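Local coordinates for protein EF-P arginine 32 rhamnosyl-transferase (Pseudomonas putida KT2440, PDB 5NV8) that belongs to the EarP rhamnosyltransferase family, has a two-domain GT-B type architecture, and binds 2'-deoxy-thymidine-beta-L-rhamnose, at residues A[162-166]-A[372-378]; A[272-278]-A[291-297]; A[15-19]-A[382-386]; A[315-319]-A[338-343]. All coordinates share one frame; numbering follows the deposited sequence.

Interaction 1: residues A[162-166]-A[372-378]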
# COMPACT_ATOMS: atom_id res chain seq x y z
N GLY A 162 10.57 -6.95 10.82
CA GLY A 162 9.14 -6.78 10.68
C GLY A 162 8.73 -5.94 9.48
O GLY A 162 9.12 -6.24 8.35
N LEU A 163 7.95 -4.89 9.72
CA LEU A 163 7.47 -4.02 8.67
C LEU A 163 7.82 -2.58 8.99
O LEU A 163 7.95 -2.20 10.16
CB LEU A 163 5.95 -4.16 8.47
CG LEU A 163 5.38 -5.58 8.59
CD1 LEU A 163 3.87 -5.55 8.80
CD2 LEU A 163 5.73 -6.41 7.37
N LEU A 164 7.99 -1.77 7.94
CA LEU A 164 8.25 -0.35 8.11
C LEU A 164 7.00 0.34 8.65
O LEU A 164 5.94 0.31 8.02
CB LEU A 164 8.68 0.28 6.79
CG LEU A 164 9.97 -0.27 6.19
CD1 LEU A 164 9.98 -0.06 4.69
CD2 LEU A 164 11.18 0.38 6.84
N ARG A 165 7.13 0.96 9.82
CA ARG A 165 6.02 1.68 10.45
C ARG A 165 6.61 2.85 11.22
O ARG A 165 7.34 2.64 12.20
CB ARG A 165 5.21 0.76 11.36
CG ARG A 165 3.87 1.32 11.79
CD ARG A 165 3.34 0.62 13.05
NE ARG A 165 4.38 0.41 14.05
CZ ARG A 165 4.92 -0.77 14.34
NH1 ARG A 165 4.55 -1.85 13.67
NH2 ARG A 165 5.86 -0.87 15.27
N GLU A 166 6.31 4.06 10.77
CA GLU A 166 6.76 5.26 11.46
C GLU A 166 6.15 5.34 12.86
O GLU A 166 5.01 4.92 13.09
CB GLU A 166 6.39 6.51 10.66
CG GLU A 166 6.98 6.57 9.25
CD GLU A 166 6.25 5.71 8.23
OE1 GLU A 166 5.37 4.92 8.61
OE2 GLU A 166 6.58 5.83 7.03
N GLN A 372 -0.69 -5.97 14.04
CA GLN A 372 0.60 -5.87 13.38
C GLN A 372 1.48 -4.81 14.02
O GLN A 372 2.69 -5.02 14.19
CB GLN A 372 0.40 -5.58 11.89
CG GLN A 372 0.19 -6.82 11.03
CD GLN A 372 1.03 -8.01 11.48
OE1 GLN A 372 2.22 -8.08 11.20
NE2 GLN A 372 0.39 -8.95 12.16
N ALA A 373 0.90 -3.68 14.41
CA ALA A 373 1.68 -2.59 14.98
C ALA A 373 2.19 -2.89 16.38
O ALA A 373 3.03 -2.14 16.88
CB ALA A 373 0.86 -1.30 14.99
N ALA A 374 1.69 -3.95 17.02
CA ALA A 374 2.13 -4.27 18.38
C ALA A 374 3.58 -4.74 18.41
O ALA A 374 4.20 -4.71 19.48
CB ALA A 374 1.22 -5.33 18.99
N GLN A 375 4.13 -5.16 17.27
CA GLN A 375 5.50 -5.60 17.08
C GLN A 375 6.38 -4.40 16.70
O GLN A 375 5.94 -3.54 15.93
CB GLN A 375 5.59 -6.67 16.00
CG GLN A 375 6.98 -7.24 15.77
CD GLN A 375 6.98 -8.40 14.80
OE1 GLN A 375 5.94 -8.77 14.25
NE2 GLN A 375 8.16 -8.98 14.57
N PRO A 376 7.60 -4.33 17.23
CA PRO A 376 8.51 -3.25 16.83
C PRO A 376 8.70 -3.20 15.31
O PRO A 376 8.68 -4.23 14.63
CB PRO A 376 9.82 -3.61 17.54
CG PRO A 376 9.37 -4.34 18.76
CD PRO A 376 8.14 -5.12 18.35
N ASP A 377 8.87 -1.99 14.80
CA ASP A 377 8.94 -1.76 13.37
C ASP A 377 10.28 -2.25 12.82
O ASP A 377 11.16 -2.72 13.54
CB ASP A 377 8.74 -0.28 13.07
CG ASP A 377 9.82 0.59 13.68
OD1 ASP A 377 9.92 0.63 14.92
OD2 ASP A 377 10.57 1.24 12.92
N LEU A 378 10.44 -2.11 11.50
CA LEU A 378 11.64 -2.62 10.84
C LEU A 378 12.85 -1.73 11.12
O LEU A 378 13.95 -2.24 11.34
CB LEU A 378 11.40 -2.74 9.34
CG LEU A 378 12.51 -3.44 8.56
CD1 LEU A 378 12.49 -4.94 8.84
CD2 LEU A 378 12.39 -3.15 7.08
O HOH W 1 6.32 -4.73 12.45
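Arg165 turns its CG away from its own backbone N (chi1 -166°) and bends at chi3 (43°), which lays its guanidinium in the turn formed by 372-378 and offers it to the carbonyl of Gln375. NH2 makes the firmer bond, 2.8 Å to Gln375 O, with the oxygen tilted 18° from the guanidinium plane; NH1 of Arg165 reaches Gln375 O weakly at 3.1 Å. A single carbonyl oxygen therefore takes both terminal nitrogens, which limits how the flat group can turn. Ala373 CA lies over one of its faces and Asp377 CB over the other, while Arg165 CD rests 3.7 Å from Ala373 CB.

The turn joins helix 358-373 to helix 378-387, consistent with the C-terminal crossing of a GT-B fold, where the last helix returns to the N-terminal domain. Asp377 occupies the N-cap of that last helix and bonds Thr380 through OD1. Its carboxylate probably influences Arg165 through charge only, with OD1 4.3 Å from Arg165 NH2 and well out of the guanidinium plane. The first turn of the helix is also tied down through its backbone, Leu378 N donating to Leu163 O at 2.8 Å. A water spans Leu163 N and Pro376 O. Leu378 itself spreads its two methyls, CD2 meeting Leu164 CD2 at 3.7 Å and CD1 lying 3.4 Å from Gly162 N.

Interaction 2: residues A[272-278]-A[291-297]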
# COMPACT_ATOMS: atom_id res chain seq x y z
N ASP A 272 -0.74 8.36 1.70
CA ASP A 272 -1.29 7.89 2.96
C ASP A 272 -2.63 8.55 3.25
O ASP A 272 -3.58 7.88 3.68
CB ASP A 272 -0.31 8.17 4.11
CG ASP A 272 0.84 7.18 4.15
OD1 ASP A 272 0.62 5.98 3.84
OD2 ASP A 272 1.97 7.60 4.49
N ARG A 273 -2.73 9.86 3.03
CA ARG A 273 -4.00 10.56 3.21
C ARG A 273 -5.07 10.00 2.28
O ARG A 273 -6.24 9.91 2.66
CB ARG A 273 -3.81 12.06 2.98
CG ARG A 273 -2.57 12.66 3.64
CD ARG A 273 -2.83 14.07 4.16
NE ARG A 273 -2.54 15.09 3.15
CZ ARG A 273 -2.97 16.35 3.21
NH1 ARG A 273 -3.72 16.75 4.23
NH2 ARG A 273 -2.66 17.21 2.25
N LEU A 274 -4.68 9.61 1.07
CA LEU A 274 -5.61 8.95 0.16
C LEU A 274 -6.13 7.65 0.76
O LEU A 274 -7.35 7.43 0.82
CB LEU A 274 -4.94 8.69 -1.19
CG LEU A 274 -5.86 8.26 -2.33
CD1 LEU A 274 -7.01 9.25 -2.51
CD2 LEU A 274 -5.08 8.12 -3.63
N LEU A 275 -5.22 6.79 1.22
CA LEU A 275 -5.64 5.51 1.80
C LEU A 275 -6.55 5.72 3.00
O LEU A 275 -7.56 5.03 3.15
CB LEU A 275 -4.41 4.69 2.20
CG LEU A 275 -3.46 4.25 1.08
CD1 LEU A 275 -2.24 3.54 1.67
CD2 LEU A 275 -4.17 3.34 0.08
N TRP A 276 -6.20 6.67 3.88
CA TRP A 276 -7.01 6.95 5.06
C TRP A 276 -8.39 7.49 4.70
O TRP A 276 -9.31 7.40 5.53
CB TRP A 276 -6.29 7.94 5.97
CG TRP A 276 -4.90 7.52 6.37
CD1 TRP A 276 -4.37 6.27 6.30
CD2 TRP A 276 -3.87 8.37 6.90
NE1 TRP A 276 -3.07 6.28 6.75
CE2 TRP A 276 -2.74 7.55 7.12
CE3 TRP A 276 -3.79 9.73 7.20
CZ2 TRP A 276 -1.55 8.06 7.64
CZ3 TRP A 276 -2.60 10.23 7.71
CH2 TRP A 276 -1.50 9.39 7.93
N SER A 277 -8.56 8.04 3.50
CA SER A 277 -9.80 8.71 3.13
C SER A 277 -10.85 7.78 2.54
O SER A 277 -12.05 8.05 2.67
CB SER A 277 -9.50 9.84 2.14
OG SER A 277 -8.94 10.96 2.82
N CYS A 278 -10.43 6.69 1.90
CA CYS A 278 -11.33 5.81 1.17
C CYS A 278 -11.81 4.66 2.05
O CYS A 278 -11.17 4.28 3.03
CB CYS A 278 -10.62 5.25 -0.07
SG CYS A 278 -9.85 6.47 -1.13
N ARG A 291 1.32 -0.08 3.55
CA ARG A 291 0.72 1.21 3.88
C ARG A 291 -0.79 1.09 4.04
O ARG A 291 -1.38 1.71 4.94
CB ARG A 291 1.06 2.24 2.80
CG ARG A 291 2.51 2.66 2.79
CD ARG A 291 2.76 3.70 3.87
NE ARG A 291 3.58 3.18 4.95
CZ ARG A 291 4.01 3.91 5.97
NH1 ARG A 291 3.70 5.20 6.04
NH2 ARG A 291 4.75 3.36 6.92
N ALA A 292 -1.44 0.31 3.18
CA ALA A 292 -2.88 0.13 3.29
C ALA A 292 -3.25 -0.69 4.52
O ALA A 292 -4.36 -0.54 5.05
CB ALA A 292 -3.44 -0.52 2.03
N GLN A 293 -2.35 -1.56 4.98
CA GLN A 293 -2.61 -2.30 6.21
C GLN A 293 -2.61 -1.37 7.42
O GLN A 293 -3.46 -1.50 8.31
CB GLN A 293 -1.58 -3.42 6.38
CG GLN A 293 -1.72 -4.54 5.35
CD GLN A 293 -0.64 -5.61 5.46
OE1 GLN A 293 -0.60 -6.36 6.44
NE2 GLN A 293 0.24 -5.68 4.47
N TRP A 294 -1.67 -0.41 7.46
CA TRP A 294 -1.70 0.61 8.50
C TRP A 294 -2.89 1.54 8.37
O TRP A 294 -3.32 2.11 9.38
CB TRP A 294 -0.40 1.43 8.49
CG TRP A 294 0.87 0.62 8.62
CD1 TRP A 294 2.00 0.76 7.87
CD2 TRP A 294 1.14 -0.44 9.56
NE1 TRP A 294 2.95 -0.14 8.28
CE2 TRP A 294 2.45 -0.89 9.31
CE3 TRP A 294 0.40 -1.05 10.58
CZ2 TRP A 294 3.03 -1.92 10.04
CZ3 TRP A 294 0.98 -2.07 11.30
CH2 TRP A 294 2.28 -2.50 11.03
N ALA A 295 -3.44 1.70 7.16
CA ALA A 295 -4.62 2.54 6.98
C ALA A 295 -5.83 1.99 7.73
O ALA A 295 -6.72 2.76 8.12
CB ALA A 295 -4.94 2.68 5.49
N GLY A 296 -5.90 0.67 7.93
CA GLY A 296 -6.95 0.07 8.73
C GLY A 296 -8.29 -0.14 8.04
O GLY A 296 -9.22 -0.62 8.69
N GLN A 297 -8.41 0.20 6.76
CA GLN A 297 -9.66 0.01 6.03
C GLN A 297 -9.63 -1.28 5.23
O GLN A 297 -8.56 -1.84 4.98
CB GLN A 297 -9.91 1.20 5.09
CG GLN A 297 -9.78 2.56 5.76
CD GLN A 297 -10.99 2.90 6.61
OE1 GLN A 297 -11.12 2.43 7.74
NE2 GLN A 297 -11.87 3.74 6.08
O HOH W 2 -1.11 4.38 5.07
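Asp272 and Arg291 meet at the upstream end of two helical segments whose axes are inclined at 45°. Their carboxylate and guanidinium planes stand 45° apart. The bend at chi2 of the arginine brings its CD to 3.1 Å from Asp272 OD1, and the bend at chi3 then directs the guanidinium so that NH1 reaches OD2 of Asp272 at 3.3 Å. That oxygen lies at the guanidinium edge, in its plane, yet the bond is weak for its length. The stronger partner of Arg291 is Glu166, which receives NH2 in a salt bridge.

Farther along, the contact becomes apolar. Leu275 points at the second helix, its CD1 lying over the backbone between Arg291 and Ala292 and its CB 3.9 Å from Ala295 CB. The indole of Trp276 is presented edge-on, with CD1 3.7 Å from the CB of Ala295, which sits in the ring plane. At the C-terminal ends of the two helices, Gln297 bends at chi2 and donates from NE2 to Cys278 O (3.2 Å), the oxygen lying in the amide plane. The helices, 268-277 and 287-295, flank successive parallel strands of a Rossmann-like domain; strand 280-284 separates them in the chain.

A water donates to Asp272 OD1 (2.7 Å) and to Arg291 O, and weakly accepts from Trp276 NE1. The carboxylate is thus shared between a water and a long salt bridge. Arg291 bridges two acidic groups, weakly to Asp272 and more strongly to Glu166, which also pairs with Arg36, and the two carboxylates probably balance the charge of the arginines.

Interaction 3: residues A[15-19]-A[382-386]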
# COMPACT_ATOMS: atom_id res chain seq x y z
N LYS A 15 27.38 10.52 15.14
CA LYS A 15 26.34 9.68 14.56
C LYS A 15 26.94 8.60 13.66
O LYS A 15 27.90 8.84 12.93
CB LYS A 15 25.34 10.53 13.77
CG LYS A 15 24.72 11.65 14.59
CD LYS A 15 23.86 12.57 13.73
CE LYS A 15 23.36 13.76 14.53
NZ LYS A 15 22.65 13.34 15.77
N ALA A 16 26.36 7.39 13.72
CA ALA A 16 26.84 6.30 12.88
C ALA A 16 26.45 6.55 11.42
O ALA A 16 25.50 7.27 11.11
CB ALA A 16 26.27 4.97 13.36
N THR A 17 27.22 5.94 10.52
CA THR A 17 27.05 6.13 9.08
C THR A 17 26.37 4.92 8.47
O THR A 17 26.83 3.78 8.65
CB THR A 17 28.40 6.38 8.40
OG1 THR A 17 29.11 7.40 9.11
CG2 THR A 17 28.21 6.80 6.96
N TRP A 18 25.28 5.15 7.74
CA TRP A 18 24.56 4.11 7.03
C TRP A 18 24.47 4.48 5.56
O TRP A 18 24.28 5.65 5.21
CB TRP A 18 23.15 3.91 7.61
CG TRP A 18 23.14 3.28 8.98
CD1 TRP A 18 23.89 3.64 10.06
CD2 TRP A 18 22.31 2.19 9.42
NE1 TRP A 18 23.60 2.84 11.14
CE2 TRP A 18 22.63 1.95 10.77
CE3 TRP A 18 21.34 1.40 8.80
CZ2 TRP A 18 22.00 0.94 11.51
CZ3 TRP A 18 20.72 0.41 9.54
CH2 TRP A 18 21.06 0.19 10.88
N ASP A 19 24.62 3.48 4.69
CA ASP A 19 24.59 3.68 3.25
C ASP A 19 23.60 2.70 2.63
O ASP A 19 23.77 1.49 2.77
CB ASP A 19 25.98 3.50 2.63
CG ASP A 19 26.21 4.40 1.43
OD1 ASP A 19 25.54 4.20 0.40
OD2 ASP A 19 27.07 5.30 1.52
N LEU A 382 16.32 -2.94 12.65
CA LEU A 382 17.64 -2.81 12.05
C LEU A 382 18.63 -2.12 12.98
O LEU A 382 19.83 -2.39 12.90
CB LEU A 382 17.55 -2.06 10.72
CG LEU A 382 16.75 -2.76 9.62
CD1 LEU A 382 16.69 -1.91 8.37
CD2 LEU A 382 17.35 -4.12 9.31
N VAL A 383 18.15 -1.26 13.88
CA VAL A 383 19.05 -0.47 14.71
C VAL A 383 19.47 -1.24 15.95
O VAL A 383 20.66 -1.33 16.27
CB VAL A 383 18.39 0.88 15.07
CG1 VAL A 383 18.99 1.44 16.35
CG2 VAL A 383 18.56 1.87 13.93
N HIS A 384 18.50 -1.80 16.68
CA HIS A 384 18.84 -2.55 17.89
C HIS A 384 19.73 -3.75 17.58
O HIS A 384 20.55 -4.14 18.42
CB HIS A 384 17.56 -3.01 18.61
CG HIS A 384 16.82 -1.91 19.29
ND1 HIS A 384 15.69 -2.13 20.04
CD2 HIS A 384 17.03 -0.57 19.33
CE1 HIS A 384 15.24 -0.98 20.52
NE2 HIS A 384 16.04 -0.02 20.10
N PHE A 385 19.58 -4.33 16.39
CA PHE A 385 20.46 -5.43 15.99
C PHE A 385 21.89 -4.95 15.84
O PHE A 385 22.83 -5.63 16.27
CB PHE A 385 19.96 -6.04 14.68
CG PHE A 385 20.13 -7.53 14.60
CD1 PHE A 385 19.40 -8.37 15.42
CD2 PHE A 385 21.02 -8.09 13.69
CE1 PHE A 385 19.56 -9.74 15.34
CE2 PHE A 385 21.18 -9.46 13.62
CZ PHE A 385 20.45 -10.29 14.44
N TYR A 386 22.09 -3.77 15.24
CA TYR A 386 23.44 -3.25 15.06
C TYR A 386 24.04 -2.80 16.39
O TYR A 386 25.25 -2.92 16.59
CB TYR A 386 23.42 -2.09 14.06
CG TYR A 386 24.45 -1.01 14.32
CD1 TYR A 386 25.80 -1.23 14.05
CD2 TYR A 386 24.07 0.22 14.83
CE1 TYR A 386 26.74 -0.25 14.30
CE2 TYR A 386 25.01 1.21 15.08
CZ TYR A 386 26.34 0.97 14.81
OH TYR A 386 27.27 1.95 15.05
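Aromatic contact dominates where Trp18 meets Tyr386. The CG of Trp18 sits beside its backbone N, opposite the carbonyl carbon (chi1 -70°), sending the indole toward the helix. The two rings form a T-shaped pair: the edge of the indole is directed at the face of the phenol, the planes stand at 87°, and the centroid of the five-membered ring of Trp18 lies 5.8 Å from that of the Tyr386 ring. Their nearest atoms are Trp18 CZ2 and Tyr386 CD2, 4.0 Å apart.

Apolar contacts continue from the outer rim of the same indole. Trp18 CH2 lies 4.2 Å from Leu382 CB and 4.3 Å from Val383 CG2, so the benzo end of the ring abuts one turn of the helix. At the far end of the phenol, Ala16 CB comes to 4.3 Å from Tyr386 CZ.

The polar approach is slight. Leu382 O sits in the indole plane, 3.5 Å from Trp18 CH2. In the fold, this joins strand 17-20, part of a parallel pair with strand 48-51, to the C-terminal helix 378-387.

The strand and helix are held here by dispersion and ring electrostatics, without directional bonds between them. Trp18 NE1, buried by the contact, finds no partner in the model, probably some polar cost set against the aromatic packing.

Interaction 4: residues A[315-319]-A[338-343]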
# COMPACT_ATOMS: atom_id res chain seq x y z
N LEU A 315 0.63 -15.38 -2.24
CA LEU A 315 -0.64 -14.76 -1.90
C LEU A 315 -1.33 -15.53 -0.78
O LEU A 315 -1.70 -14.95 0.25
CB LEU A 315 -1.51 -14.67 -3.16
CG LEU A 315 -2.89 -14.01 -3.18
CD1 LEU A 315 -3.99 -14.95 -2.72
CD2 LEU A 315 -2.86 -12.76 -2.32
N GLU A 316 -1.49 -16.85 -0.94
CA GLU A 316 -2.18 -17.64 0.07
C GLU A 316 -1.40 -17.71 1.38
O GLU A 316 -2.00 -17.86 2.45
CB GLU A 316 -2.49 -19.04 -0.46
CG GLU A 316 -3.00 -19.07 -1.91
CD GLU A 316 -4.53 -19.02 -2.01
OE1 GLU A 316 -5.21 -19.15 -0.97
OE2 GLU A 316 -5.05 -18.85 -3.14
N ALA A 317 -0.07 -17.59 1.32
CA ALA A 317 0.70 -17.53 2.56
C ALA A 317 0.38 -16.25 3.33
O ALA A 317 0.46 -16.24 4.56
CB ALA A 317 2.20 -17.63 2.29
N PHE A 318 0.00 -15.18 2.63
CA PHE A 318 -0.42 -13.98 3.34
C PHE A 318 -1.80 -14.17 3.98
O PHE A 318 -2.04 -13.72 5.10
CB PHE A 318 -0.45 -12.77 2.41
CG PHE A 318 -1.02 -11.55 3.04
CD1 PHE A 318 -0.40 -10.99 4.15
CD2 PHE A 318 -2.19 -10.98 2.57
CE1 PHE A 318 -0.93 -9.87 4.76
CE2 PHE A 318 -2.72 -9.86 3.18
CZ PHE A 318 -2.09 -9.30 4.27
N LEU A 319 -2.71 -14.85 3.28
CA LEU A 319 -4.06 -14.99 3.81
C LEU A 319 -4.14 -15.95 4.98
O LEU A 319 -5.11 -15.89 5.74
CB LEU A 319 -5.02 -15.47 2.72
CG LEU A 319 -5.16 -14.63 1.46
CD1 LEU A 319 -5.63 -15.53 0.33
CD2 LEU A 319 -6.12 -13.47 1.69
N TRP A 338 -9.84 -11.94 -2.87
CA TRP A 338 -8.42 -11.71 -3.12
C TRP A 338 -7.87 -12.67 -4.17
O TRP A 338 -7.03 -12.28 -4.98
CB TRP A 338 -7.65 -11.84 -1.81
CG TRP A 338 -7.79 -10.64 -0.92
CD1 TRP A 338 -8.94 -9.99 -0.59
CD2 TRP A 338 -6.73 -9.95 -0.24
NE1 TRP A 338 -8.67 -8.94 0.25
CE2 TRP A 338 -7.32 -8.89 0.48
CE3 TRP A 338 -5.35 -10.13 -0.18
CZ2 TRP A 338 -6.57 -8.01 1.25
CZ3 TRP A 338 -4.61 -9.25 0.59
CH2 TRP A 338 -5.22 -8.21 1.30
N ARG A 339 -8.34 -13.92 -4.17
CA ARG A 339 -7.89 -14.86 -5.20
C ARG A 339 -8.37 -14.44 -6.58
O ARG A 339 -7.64 -14.59 -7.57
CB ARG A 339 -8.39 -16.27 -4.87
CG ARG A 339 -7.69 -16.93 -3.69
CD ARG A 339 -8.42 -18.19 -3.26
NE ARG A 339 -7.67 -18.93 -2.25
CZ ARG A 339 -8.15 -19.98 -1.59
NH1 ARG A 339 -9.38 -20.41 -1.83
NH2 ARG A 339 -7.39 -20.59 -0.69
N ALA A 340 -9.59 -13.90 -6.66
CA ALA A 340 -10.14 -13.50 -7.95
C ALA A 340 -9.33 -12.38 -8.59
O ALA A 340 -9.09 -12.40 -9.81
CB ALA A 340 -11.60 -13.07 -7.78
N TRP A 341 -8.90 -11.40 -7.80
CA TRP A 341 -8.09 -10.30 -8.29
C TRP A 341 -6.70 -10.73 -8.74
O TRP A 341 -6.02 -9.96 -9.42
CB TRP A 341 -7.98 -9.23 -7.19
CG TRP A 341 -7.50 -7.87 -7.65
CD1 TRP A 341 -6.44 -7.17 -7.15
CD2 TRP A 341 -8.07 -7.05 -8.68
NE1 TRP A 341 -6.31 -5.97 -7.81
CE2 TRP A 341 -7.30 -5.87 -8.75
CE3 TRP A 341 -9.16 -7.20 -9.55
CZ2 TRP A 341 -7.58 -4.85 -9.66
CZ3 TRP A 341 -9.43 -6.19 -10.45
CH2 TRP A 341 -8.65 -5.03 -10.50
N ASN A 342 -6.28 -11.95 -8.40
CA ASN A 342 -4.95 -12.44 -8.74
C ASN A 342 -4.95 -13.71 -9.58
O ASN A 342 -3.91 -14.06 -10.13
CB ASN A 342 -4.12 -12.69 -7.47
CG ASN A 342 -3.79 -11.41 -6.72
OD1 ASN A 342 -2.93 -10.63 -7.15
ND2 ASN A 342 -4.46 -11.19 -5.60
N MET A 343 -6.09 -14.41 -9.69
CA MET A 343 -6.15 -15.67 -10.44
C MET A 343 -7.28 -15.68 -11.46
O MET A 343 -7.66 -16.76 -11.94
CB MET A 343 -6.29 -16.85 -9.48
CG MET A 343 -5.41 -16.75 -8.23
SD MET A 343 -5.78 -17.97 -6.96
CE MET A 343 -6.01 -19.45 -7.94
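An antiparallel helix pair, 315-322 against 328-343, begins the run of helices that follows strand 299-302; the axes of the two segments run at 168° and 11.4 Å apart. Bulky side chains fill that wide gap. Toward the partly exposed side, the carboxylate of Glu316, bent round at chi2 (-92°), meets the extended Arg339 in a side-on salt bridge. NH2 and NE of Arg339 both grip OE1 of Glu316, at 2.6 and 2.8 Å, and this oxygen lies in the guanidinium plane; NE adds a weaker bond to OE2. Both stronger bonds converge on OE1 rather than pairing one to each oxygen, and the carboxylate and guanidinium planes are 46° apart.

Deeper in, Phe318 and Trp338 lie with nearly parallel planes slid so far apart that the rings barely overlap. They touch through Phe318 CE2 and Trp338 CZ3, 3.3 Å apart, with CZ3 near the plane of the phenyl ring. Leu319 CD2 approaches the indole at Trp338 CE3 (3.9 Å), and Leu315 CD2 comes near the indole plane at its edge. Leu315 also borders Asn342, whose ND2 donates to Trp338 O at 2.9 Å.

Asn342 reaches past the pair as well, bonding Trp301 O and Ile303 N, while Trp338 packs on Leu300 and Trp301 of strand 299-302; on the other helix, Phe318 meets Phe289 of helix 287-295 edge-to-face.

Overall arrangement
Interactions 1 and 2 form a continuous unit, their centres 16 Å apart: Glu166 OE1 and Arg291 NH2 make a salt bridge, and Leu164 O probably accepts from Trp294 NE1 at 3.0 Å. Arg291 is nearer the bound 2'-deoxy-thymidine-beta-L-rhamnose, its side chain about 6 Å from it, with the Leu164 side chain about 9 Å away. Interaction 4 touches interaction 2 lightly, Gln293 against Phe318, and the side chain of its Asn342 is about 11 Å from the ligand. Interaction 3 is the outlier, 35 Å from interaction 4 between centres, but the last helix follows directly from the turn of interaction 1, connecting the ligand-side linker to the N-terminal sheet.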